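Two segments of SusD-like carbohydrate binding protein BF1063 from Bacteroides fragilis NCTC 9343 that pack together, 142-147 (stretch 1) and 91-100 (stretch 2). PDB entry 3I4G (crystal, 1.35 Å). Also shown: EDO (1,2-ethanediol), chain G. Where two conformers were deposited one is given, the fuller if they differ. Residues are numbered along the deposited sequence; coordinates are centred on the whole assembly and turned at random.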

# COMPACT_ATOMS: atom_id res chain seq x y z
N ASN A 142 -11.23 14.93 9.33
CA ASN A 142 -12.20 16.03 9.24
C ASN A 142 -11.52 17.10 8.41
O ASN A 142 -10.60 17.75 8.87
CB ASN A 142 -12.55 16.50 10.64
CG ASN A 142 -12.91 15.36 11.55
OD1 ASN A 142 -13.79 14.55 11.25
ND2 ASN A 142 -12.22 15.26 12.70
N VAL A 143 -11.97 17.26 7.18
CA VAL A 143 -11.32 18.14 6.20
C VAL A 143 -12.37 18.81 5.34
O VAL A 143 -13.54 18.39 5.30
CB VAL A 143 -10.33 17.34 5.30
CG1 VAL A 143 -9.23 16.63 6.16
CG2 VAL A 143 -11.05 16.32 4.42
N PRO A 144 -12.01 19.89 4.63
CA PRO A 144 -12.98 20.49 3.72
C PRO A 144 -13.41 19.57 2.58
O PRO A 144 -12.56 18.91 1.94
CB PRO A 144 -12.23 21.70 3.14
CG PRO A 144 -11.23 22.03 4.23
CD PRO A 144 -10.77 20.70 4.73
N LEU A 145 -14.72 19.50 2.35
CA LEU A 145 -15.28 18.73 1.27
C LEU A 145 -15.63 19.73 0.18
O LEU A 145 -16.65 20.42 0.24
CB LEU A 145 -16.49 17.94 1.78
CG LEU A 145 -17.21 17.09 0.71
CD1 LEU A 145 -16.28 16.07 0.07
CD2 LEU A 145 -18.40 16.36 1.30
N VAL A 146 -14.73 19.87 -0.77
CA VAL A 146 -14.84 20.84 -1.85
C VAL A 146 -15.22 20.12 -3.14
O VAL A 146 -14.53 19.22 -3.63
CB VAL A 146 -13.54 21.57 -2.06
CG1 VAL A 146 -13.67 22.60 -3.21
CG2 VAL A 146 -13.11 22.25 -0.74
N GLU A 147 -16.33 20.54 -3.72
CA GLU A 147 -16.85 20.00 -4.97
C GLU A 147 -16.91 21.01 -6.10
O GLU A 147 -16.95 20.65 -7.27
CB GLU A 147 -18.27 19.47 -4.72
CG GLU A 147 -18.32 18.39 -3.67
CD GLU A 147 -19.74 18.02 -3.24
OE1 GLU A 147 -20.43 17.32 -4.00
OE2 GLU A 147 -20.12 18.36 -2.09
C1 EDO G . -0.39 8.62 -9.43
O1 EDO G . -0.96 9.96 -9.45
C2 EDO G . -0.72 7.86 -10.68
O2 EDO G . -2.15 7.71 -10.80
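Stretch 2 (91-100) YWETSYKRIG

The apolar centre of the contact is formed by Trp92, which lies against Val143 and Pro144. Its CA-to-CB bond points sideways to the other segment, but the t rotamer (chi1 179°) and a chi2 of -85° carry the indole across the gap, so that CZ3 of Trp92 comes within 3.7 Å of CG1 of Val143 and CH2 of Trp92 within 3.9 Å of CD of Pro144. Both approaches are oblique to the ring. The reach of the side chain is needed here, because the CA atoms of Trp92 and Val143 are 10.0 Å apart.

Residues 91-100 are helical throughout, part of a helix that extends beyond both ends, and their backbone is held by i to i+4 hydrogen bonds from Ser95 N to Tyr91 O through Gly100 N to Tyr96 O. Residues 142-147 form no regular helix or strand, although most have extended backbone angles. The two segments run in the same general direction, Val143 matching Trp92 and Val146 matching Ile99. Contacts come from Trp92, Tyr96 and Ile99, spaced four and three residues apart, as expected for one side of a helix. At the Ile99 end the backbones draw closer, with 7.8 Å between the CA atoms of Val146 and Ile99, and CG2 of Ile99 packs 3.6 Å from the carbonyl O of Val146.

Tyr96 supplies the polar edge and has the largest area covered by the other segment. Its ring is still partly apolar in its contacts, with CZ of Tyr96 4.3 Å from CD of Pro144, while OH of Tyr96 lies 3.3 Å from CB of Val143. The OH of Tyr96 donates a hydrogen bond of 2.7 Å to the carbonyl O of Pro144, which lies near the ring plane. This is the only hydrogen bond between the segments, and the summed buried surface is a modest 243 Å².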

# COMPACT_ATOMS: atom_id res chain seq x y z
N TYR A 91 1.02 15.03 1.02
CA TYR A 91 -0.20 14.25 0.82
C TYR A 91 -1.40 15.20 0.70
O TYR A 91 -2.26 15.02 -0.16
CB TYR A 91 -0.42 13.27 1.94
CG TYR A 91 0.38 11.99 1.93
CD1 TYR A 91 0.19 11.05 0.92
CD2 TYR A 91 1.23 11.66 2.97
CE1 TYR A 91 0.83 9.82 0.95
CE2 TYR A 91 1.91 10.42 2.99
CZ TYR A 91 1.66 9.50 1.99
OH TYR A 91 2.31 8.28 2.09
N TRP A 92 -1.48 16.18 1.59
CA TRP A 92 -2.57 17.16 1.56
C TRP A 92 -2.62 17.92 0.23
O TRP A 92 -3.69 18.02 -0.44
CB TRP A 92 -2.39 18.16 2.69
CG TRP A 92 -3.42 19.25 2.75
CD1 TRP A 92 -3.41 20.43 2.07
CD2 TRP A 92 -4.60 19.29 3.59
NE1 TRP A 92 -4.53 21.18 2.41
CE2 TRP A 92 -5.25 20.51 3.35
CE3 TRP A 92 -5.14 18.41 4.53
CZ2 TRP A 92 -6.43 20.87 4.03
CZ3 TRP A 92 -6.33 18.77 5.18
CH2 TRP A 92 -6.94 19.99 4.92
N GLU A 93 -1.51 18.52 -0.16
CA GLU A 93 -1.56 19.36 -1.35
C GLU A 93 -1.78 18.54 -2.62
O GLU A 93 -2.56 18.97 -3.48
CB GLU A 93 -0.31 20.20 -1.45
CG GLU A 93 0.89 19.46 -1.87
CD GLU A 93 2.14 20.30 -1.75
OE1 GLU A 93 2.05 21.48 -1.31
OE2 GLU A 93 3.22 19.79 -2.11
N THR A 94 -1.15 17.38 -2.77
CA THR A 94 -1.39 16.62 -3.98
C THR A 94 -2.86 16.19 -4.04
O THR A 94 -3.46 16.15 -5.14
CB THR A 94 -0.45 15.41 -4.13
OG1 THR A 94 -0.65 14.50 -3.04
CG2 THR A 94 1.00 15.86 -4.21
N SER A 95 -3.46 15.88 -2.90
CA SER A 95 -4.89 15.52 -2.87
C SER A 95 -5.74 16.65 -3.38
O SER A 95 -6.57 16.47 -4.27
CB SER A 95 -5.33 15.16 -1.46
OG SER A 95 -4.63 14.03 -0.93
N TYR A 96 -5.58 17.82 -2.78
CA TYR A 96 -6.43 18.97 -3.13
C TYR A 96 -6.11 19.50 -4.51
O TYR A 96 -7.00 20.06 -5.17
CB TYR A 96 -6.38 20.04 -2.00
CG TYR A 96 -7.30 19.68 -0.86
CD1 TYR A 96 -8.67 19.71 -1.03
CD2 TYR A 96 -6.82 19.26 0.38
CE1 TYR A 96 -9.56 19.34 0.00
CE2 TYR A 96 -7.66 18.92 1.41
CZ TYR A 96 -9.04 18.96 1.22
OH TYR A 96 -9.90 18.65 2.26
N LYS A 97 -4.89 19.33 -4.98
CA LYS A 97 -4.58 19.70 -6.38
C LYS A 97 -5.39 18.80 -7.32
O LYS A 97 -6.06 19.31 -8.23
CB LYS A 97 -3.09 19.58 -6.68
CG LYS A 97 -2.68 20.15 -8.02
CD LYS A 97 -1.19 20.37 -8.13
CE LYS A 97 -0.82 21.16 -9.40
N ARG A 98 -5.37 17.48 -7.12
CA ARG A 98 -6.14 16.62 -7.97
C ARG A 98 -7.64 16.90 -7.81
O ARG A 98 -8.35 16.98 -8.82
CB ARG A 98 -5.87 15.14 -7.69
CG ARG A 98 -6.83 14.32 -8.48
CD ARG A 98 -6.68 12.86 -8.37
NE ARG A 98 -5.59 12.32 -9.16
CZ ARG A 98 -4.49 11.80 -8.66
NH1 ARG A 98 -4.22 11.90 -7.37
NH2 ARG A 98 -3.63 11.22 -9.46
N ILE A 99 -8.12 17.11 -6.59
CA ILE A 99 -9.53 17.41 -6.37
C ILE A 99 -9.92 18.65 -7.17
O ILE A 99 -10.96 18.64 -7.86
CB ILE A 99 -9.81 17.59 -4.88
CG1 ILE A 99 -9.75 16.22 -4.16
CG2 ILE A 99 -11.19 18.28 -4.65
CD1 ILE A 99 -9.59 16.36 -2.64
N GLY A 100 -9.10 19.68 -7.13
CA GLY A 100 -9.45 20.91 -7.86
C GLY A 100 -9.50 20.68 -9.34
O GLY A 100 -10.42 21.18 -9.99